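Local coordinates for protein glutamate--tRNA ligase (Elizabethkingia anophelis, PDB 6B1Z) that probably attaches glutamate to its cognate tRNA in an ATP-dependent reaction, as a class I aminoacyl-tRNA synthetase, at residues G408-H413 with S477-L482; P473-L478 with P485-L490. All blocks are in the same frame, centred on the assembly; numbering follows the deposited sequence. Where two conformers were deposited one is given.

In the fold
Both contacts lie in the helical anticodon-binding region in the C-terminal part of the chain; their centres lie about 37 and 41 Å from the centre of the chain and about 8 Å from each other. They share helix 467-479: its last turn, with S477 and L478, belongs to both. Along the chain the loop 408-413 comes first, then 473-478, 477-482 and 485-490. Contact 1 joins that loop to the end of the helix, whereas contact 2 closes the short turn to helix 487-507. The two meet directly, F410 against P485 and V479 against L490, so the loop packs against both helices in the region that probably reads the tRNA anticodon.

Contact 1: G408-H413 with S477-L482; sequences GKFFFH and SLVGEL
F410 and V479 carry the apolar part of this contact; the two side chains run alongside each other with their ends in the same direction. CD1 of the F410 ring meets CG1 of V479 at 3.8 Å, while V479 CG2 sits over one face of the ring, 4.2 Å from F410 CG. Both methyls of the valine are thereby used. The phenylalanine takes the less common first torsion, chi1 42°, which sets CG between its backbone N and carbonyl carbon and lays the ring beside the helix end. Within the loop, G408 CA packs 3.7 Å above the plane of the F410 ring, and P485 touches the ring from the turn before helix 487-507.

No hydrogen bond crosses between the two segments; the carbonyl L478 O merely lies 4.0 Å from F410 CB. The link is made from outside, for R502 NH1 donates to both F410 O and L478 O. Beyond V479 the helix ends, and G480 turns away with positive phi (86°).

Loop 408-413 is thus held to the C-terminal end of helix 467-479 by apolar packing of one ring against one valine, with R502, probably charged, bonding a carbonyl from each side.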
loop_
_atom_site.group_PDB
_atom_site.type_symbol
_atom_site.label_atom_id
_atom_site.label_comp_id
_atom_site.label_asym_id
_atom_site.label_seq_id
_atom_site.Cartn_x
_atom_site.Cartn_y
_atom_site.Cartn_z
ATOM N N GLY A 408 19.117 -19.302 10.317
ATOM C CA GLY A 408 19.895 -20.482 9.978
ATOM C C GLY A 408 21.385 -20.209 9.935
ATOM O O GLY A 408 22.109 -20.772 9.100
ATOM N N LYS A 409 21.868 -19.365 10.851
ATOM C CA LYS A 409 23.271 -18.979 10.785
ATOM C C LYS A 409 24.199 -20.152 11.065
ATOM O O LYS A 409 25.344 -20.139 10.598
ATOM C CB LYS A 409 23.543 -17.820 11.748
ATOM C CG LYS A 409 22.948 -16.488 11.274
ATOM C CD LYS A 409 23.291 -15.353 12.219
ATOM C CE LYS A 409 22.618 -14.060 11.784
ATOM N NZ LYS A 409 22.914 -12.940 12.716
ATOM N N PHE A 410 23.714 -21.181 11.768
ATOM C CA PHE A 410 24.499 -22.386 12.040
ATOM C C PHE A 410 24.846 -23.174 10.787
ATOM O O PHE A 410 25.708 -24.053 10.859
ATOM C CB PHE A 410 23.741 -23.289 13.013
ATOM C CG PHE A 410 22.273 -23.385 12.708
ATOM C CD1 PHE A 410 21.357 -22.620 13.411
ATOM C CD2 PHE A 410 21.814 -24.212 11.693
ATOM C CE1 PHE A 410 19.996 -22.680 13.113
ATOM C CE2 PHE A 410 20.458 -24.285 11.386
ATOM C CZ PHE A 410 19.552 -23.517 12.100
ATOM N N PHE A 411 24.208 -22.901 9.646
ATOM C CA PHE A 411 24.642 -23.556 8.417
ATOM C C PHE A 411 25.976 -23.017 7.939
ATOM O O PHE A 411 26.681 -23.701 7.186
ATOM C CB PHE A 411 23.606 -23.379 7.299
ATOM C CG PHE A 411 22.359 -24.201 7.478
ATOM C CD1 PHE A 411 22.404 -25.589 7.434
ATOM C CD2 PHE A 411 21.131 -23.583 7.643
ATOM C CE1 PHE A 411 21.246 -26.343 7.574
ATOM C CE2 PHE A 411 19.971 -24.334 7.794
ATOM C CZ PHE A 411 20.032 -25.714 7.759
ATOM N N PHE A 412 26.336 -21.809 8.362
ATOM C CA PHE A 412 27.480 -21.089 7.828
ATOM C C PHE A 412 28.521 -20.718 8.874
ATOM O O PHE A 412 29.656 -20.402 8.498
ATOM C CB PHE A 412 26.998 -19.812 7.123
ATOM C CG PHE A 412 25.781 -20.020 6.266
ATOM C CD1 PHE A 412 25.895 -20.584 5.002
ATOM C CD2 PHE A 412 24.523 -19.669 6.729
ATOM C CE1 PHE A 412 24.777 -20.782 4.215
ATOM C CE2 PHE A 412 23.400 -19.867 5.946
ATOM C CZ PHE A 412 23.529 -20.423 4.690
ATOM N N HIS A 413 28.177 -20.757 10.161
ATOM C CA HIS A 413 29.064 -20.320 11.237
ATOM C C HIS A 413 28.996 -21.312 12.387
ATOM O O HIS A 413 27.902 -21.715 12.793
ATOM C CB HIS A 413 28.678 -18.925 11.746
ATOM C CG HIS A 413 28.466 -17.916 10.660
ATOM N ND1 HIS A 413 29.503 -17.383 9.925
ATOM C CD2 HIS A 413 27.335 -17.332 10.194
ATOM C CE1 HIS A 413 29.022 -16.517 9.052
ATOM N NE2 HIS A 413 27.708 -16.470 9.192
ATOM N N SER A 477 25.857 -29.169 20.197
ATOM C CA SER A 477 27.205 -29.016 19.656
ATOM C C SER A 477 27.197 -28.250 18.340
ATOM O O SER A 477 28.088 -27.430 18.078
ATOM C CB SER A 477 27.836 -30.388 19.445
ATOM O OG SER A 477 27.853 -31.131 20.648
ATOM N N LEU A 478 26.217 -28.530 17.485
ATOM C CA LEU A 478 26.222 -27.976 16.137
ATOM C C LEU A 478 25.636 -26.574 16.088
ATOM O O LEU A 478 26.013 -25.783 15.217
ATOM C CB LEU A 478 25.444 -28.897 15.193
ATOM C CG LEU A 478 25.920 -30.349 15.119
ATOM C CD1 LEU A 478 24.986 -31.174 14.260
ATOM C CD2 LEU A 478 27.363 -30.452 14.608
ATOM N N VAL A 479 24.733 -26.252 17.012
ATOM C CA VAL A 479 23.963 -25.020 16.953
ATOM C C VAL A 479 24.296 -24.060 18.092
ATOM O O VAL A 479 24.142 -22.844 17.923
ATOM C CB VAL A 479 22.454 -25.351 16.942
ATOM C CG1 VAL A 479 21.602 -24.086 16.898
ATOM C CG2 VAL A 479 22.120 -26.249 15.760
ATOM N N GLY A 480 24.766 -24.561 19.232
ATOM C CA GLY A 480 24.938 -23.759 20.419
ATOM C C GLY A 480 23.697 -23.655 21.280
ATOM O O GLY A 480 23.803 -23.309 22.461
ATOM N N GLU A 481 22.529 -23.939 20.708
ATOM C CA GLU A 481 21.294 -24.000 21.476
ATOM C C GLU A 481 20.412 -25.080 20.864
ATOM O O GLU A 481 20.806 -25.776 19.923
ATOM C CB GLU A 481 20.602 -22.636 21.516
ATOM C CG GLU A 481 20.554 -21.923 20.183
ATOM C CD GLU A 481 20.336 -20.434 20.338
ATOM O OE1 GLU A 481 19.170 -19.988 20.277
ATOM O OE2 GLU A 481 21.335 -19.709 20.537
ATOM N N LEU A 482 19.220 -25.256 21.434
ATOM C CA LEU A 482 18.301 -26.289 20.957
ATOM C C LEU A 482 17.336 -25.664 19.947
ATOM O O LEU A 482 16.188 -25.320 20.244
ATOM C CB LEU A 482 17.574 -26.938 22.126
ATOM C CG LEU A 482 18.523 -27.625 23.111
ATOM C CD1 LEU A 482 17.754 -28.320 24.224
ATOM C CD2 LEU A 482 19.444 -28.611 22.400
#

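Contact 2: P473-L478 with P485-L490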
loop_
_atom_site.group_PDB
_atom_site.type_symbol
_atom_site.label_atom_id
_atom_site.label_comp_id
_atom_site.label_asym_id
_atom_site.label_seq_id
_atom_site.Cartn_x
_atom_site.Cartn_y
_atom_site.Cartn_z
ATOM N N PRO A 473 22.418 -33.622 22.759
ATOM C CA PRO A 473 23.756 -33.019 22.884
ATOM C C PRO A 473 24.407 -32.761 21.538
ATOM O O PRO A 473 25.192 -31.814 21.406
ATOM C CB PRO A 473 24.535 -34.051 23.714
ATOM C CG PRO A 473 23.836 -35.331 23.476
ATOM C CD PRO A 473 22.383 -34.976 23.345
ATOM N N LEU A 474 24.086 -33.577 20.532
ATOM C CA LEU A 474 24.576 -33.340 19.179
ATOM C C LEU A 474 24.032 -32.028 18.617
ATOM O O LEU A 474 24.776 -31.235 18.029
ATOM C CB LEU A 474 24.193 -34.523 18.288
ATOM C CG LEU A 474 24.706 -34.602 16.854
ATOM C CD1 LEU A 474 26.217 -34.438 16.816
ATOM C CD2 LEU A 474 24.299 -35.944 16.267
ATOM N N ARG A 475 22.726 -31.785 18.787
ATOM C CA ARG A 475 22.152 -30.510 18.364
ATOM C C ARG A 475 22.840 -29.342 19.058
ATOM O O ARG A 475 23.172 -28.338 18.419
ATOM C CB ARG A 475 20.647 -30.488 18.643
ATOM C CG ARG A 475 19.955 -29.181 18.208
ATOM C CD ARG A 475 18.460 -29.156 18.545
ATOM N NE ARG A 475 17.733 -30.275 17.954
ATOM C CZ ARG A 475 17.250 -30.285 16.715
ATOM N NH1 ARG A 475 17.424 -29.236 15.921
ATOM N NH2 ARG A 475 16.604 -31.354 16.266
ATOM N N LEU A 476 23.069 -29.457 20.370
ATOM C CA LEU A 476 23.731 -28.380 21.098
ATOM C C LEU A 476 25.120 -28.107 20.533
ATOM O O LEU A 476 25.515 -26.946 20.370
ATOM C CB LEU A 476 23.814 -28.728 22.584
ATOM C CG LEU A 476 24.522 -27.706 23.474
ATOM C CD1 LEU A 476 23.684 -26.452 23.608
ATOM C CD2 LEU A 476 24.809 -28.308 24.833
ATOM N N SER A 477 25.857 -29.169 20.197
ATOM C CA SER A 477 27.205 -29.016 19.656
ATOM C C SER A 477 27.197 -28.250 18.340
ATOM O O SER A 477 28.088 -27.430 18.078
ATOM C CB SER A 477 27.836 -30.388 19.445
ATOM O OG SER A 477 27.853 -31.131 20.648
ATOM N N LEU A 478 26.217 -28.530 17.485
ATOM C CA LEU A 478 26.222 -27.976 16.137
ATOM C C LEU A 478 25.636 -26.574 16.088
ATOM O O LEU A 478 26.013 -25.783 15.217
ATOM C CB LEU A 478 25.444 -28.897 15.193
ATOM C CG LEU A 478 25.920 -30.349 15.119
ATOM C CD1 LEU A 478 24.986 -31.174 14.260
ATOM C CD2 LEU A 478 27.363 -30.452 14.608
ATOM N N PRO A 485 16.837 -27.246 12.152
ATOM C CA PRO A 485 16.141 -28.384 11.542
ATOM C C PRO A 485 16.611 -29.709 12.119
ATOM O O PRO A 485 17.386 -29.726 13.084
ATOM C CB PRO A 485 16.518 -28.252 10.063
ATOM C CG PRO A 485 17.915 -27.713 10.123
ATOM C CD PRO A 485 17.967 -26.786 11.328
ATOM N N ASP A 486 16.158 -30.821 11.540
ATOM C CA ASP A 486 16.570 -32.127 12.032
ATOM C C ASP A 486 18.089 -32.250 11.992
ATOM O O ASP A 486 18.747 -31.772 11.063
ATOM C CB ASP A 486 15.923 -33.246 11.209
ATOM C CG ASP A 486 14.422 -33.356 11.439
ATOM O OD1 ASP A 486 13.865 -32.599 12.272
ATOM O OD2 ASP A 486 13.794 -34.207 10.779
ATOM N N VAL A 487 18.645 -32.893 13.023
ATOM C CA VAL A 487 20.102 -32.939 13.174
ATOM C C VAL A 487 20.798 -33.627 12.006
ATOM O O VAL A 487 21.821 -33.105 11.531
ATOM C CB VAL A 487 20.465 -33.570 14.533
ATOM C CG1 VAL A 487 21.932 -33.937 14.566
ATOM C CG2 VAL A 487 20.136 -32.613 15.668
ATOM N N PRO A 488 20.335 -34.782 11.504
ATOM C CA PRO A 488 21.049 -35.393 10.369
ATOM C C PRO A 488 21.039 -34.523 9.123
ATOM O O PRO A 488 21.984 -34.589 8.324
ATOM C CB PRO A 488 20.302 -36.717 10.152
ATOM C CG PRO A 488 19.672 -37.015 11.470
ATOM C CD PRO A 488 19.250 -35.660 11.985
ATOM N N ASP A 489 20.000 -33.708 8.937
ATOM C CA ASP A 489 19.985 -32.763 7.826
ATOM C C ASP A 489 21.029 -31.671 8.022
ATOM O O ASP A 489 21.733 -31.301 7.076
ATOM C CB ASP A 489 18.590 -32.156 7.676
ATOM C CG ASP A 489 17.551 -33.175 7.245
ATOM O OD1 ASP A 489 17.785 -33.863 6.231
ATOM O OD2 ASP A 489 16.503 -33.285 7.919
ATOM N N LEU A 490 21.143 -31.141 9.244
ATOM C CA LEU A 490 22.167 -30.134 9.513
ATOM C C LEU A 490 23.569 -30.692 9.299
ATOM O O LEU A 490 24.429 -30.023 8.710
ATOM C CB LEU A 490 22.012 -29.596 10.936
ATOM C CG LEU A 490 23.098 -28.612 11.389
ATOM C CD1 LEU A 490 23.227 -27.465 10.400
ATOM C CD2 LEU A 490 22.779 -28.084 12.779
HETATM O O HOH W 1 14.363 -30.947 14.505
#
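V487 fits its two methyls against helix 467-479, CG1 toward L474 and CG2 toward R475. V487 CG1 lies 3.5 Å from L474 CD2, a close apolar contact, and reaches L478 CD1 more loosely at 4.1 Å. With chi1 at 166°, CG1 stands anti to the valine's backbone N, and the other methyl falls against the arginine, V487 CG2 being 3.7 Å from R475 CB. That methyl also covers one face of the guanidinium, toward its rim. One turn further on, L478 and L490 pass alongside with their ends pointing opposite ways, L478 CB meeting L490 CD2 at 3.7 Å. M491 extends this apolar patch, touching both L474 and L478.

The polar part belongs to R475. Its chain is extended as far as CD and then bends at chi3 (-57°), bringing the guanidinium to the turn that leads into helix 487-507. There R475 NH1 donates to P485 O over 2.9 Å, a moderately bent bond with an N-H...O angle of 146° and the donor standing above the carbonyl plane. NH1 also bonds K483 O, so one nitrogen grips two carbonyls of the turn. A water bridges the other nitrogen to the aspartate, accepting from R475 NH2 at 2.9 Å and donating to D486 OD1. D486 occupies the N-cap position of helix 487-507, but its carboxylate makes no capping bond.

Two consecutive helices therefore lie side by side, their segments running roughly the same way, joined by an apolar patch of V487, L474, L478 and L490. At its margin R475 folds over V487 and clasps the connecting turn. Its charge is probably eased by the carbonyls and, through water, by the nearby carboxylate.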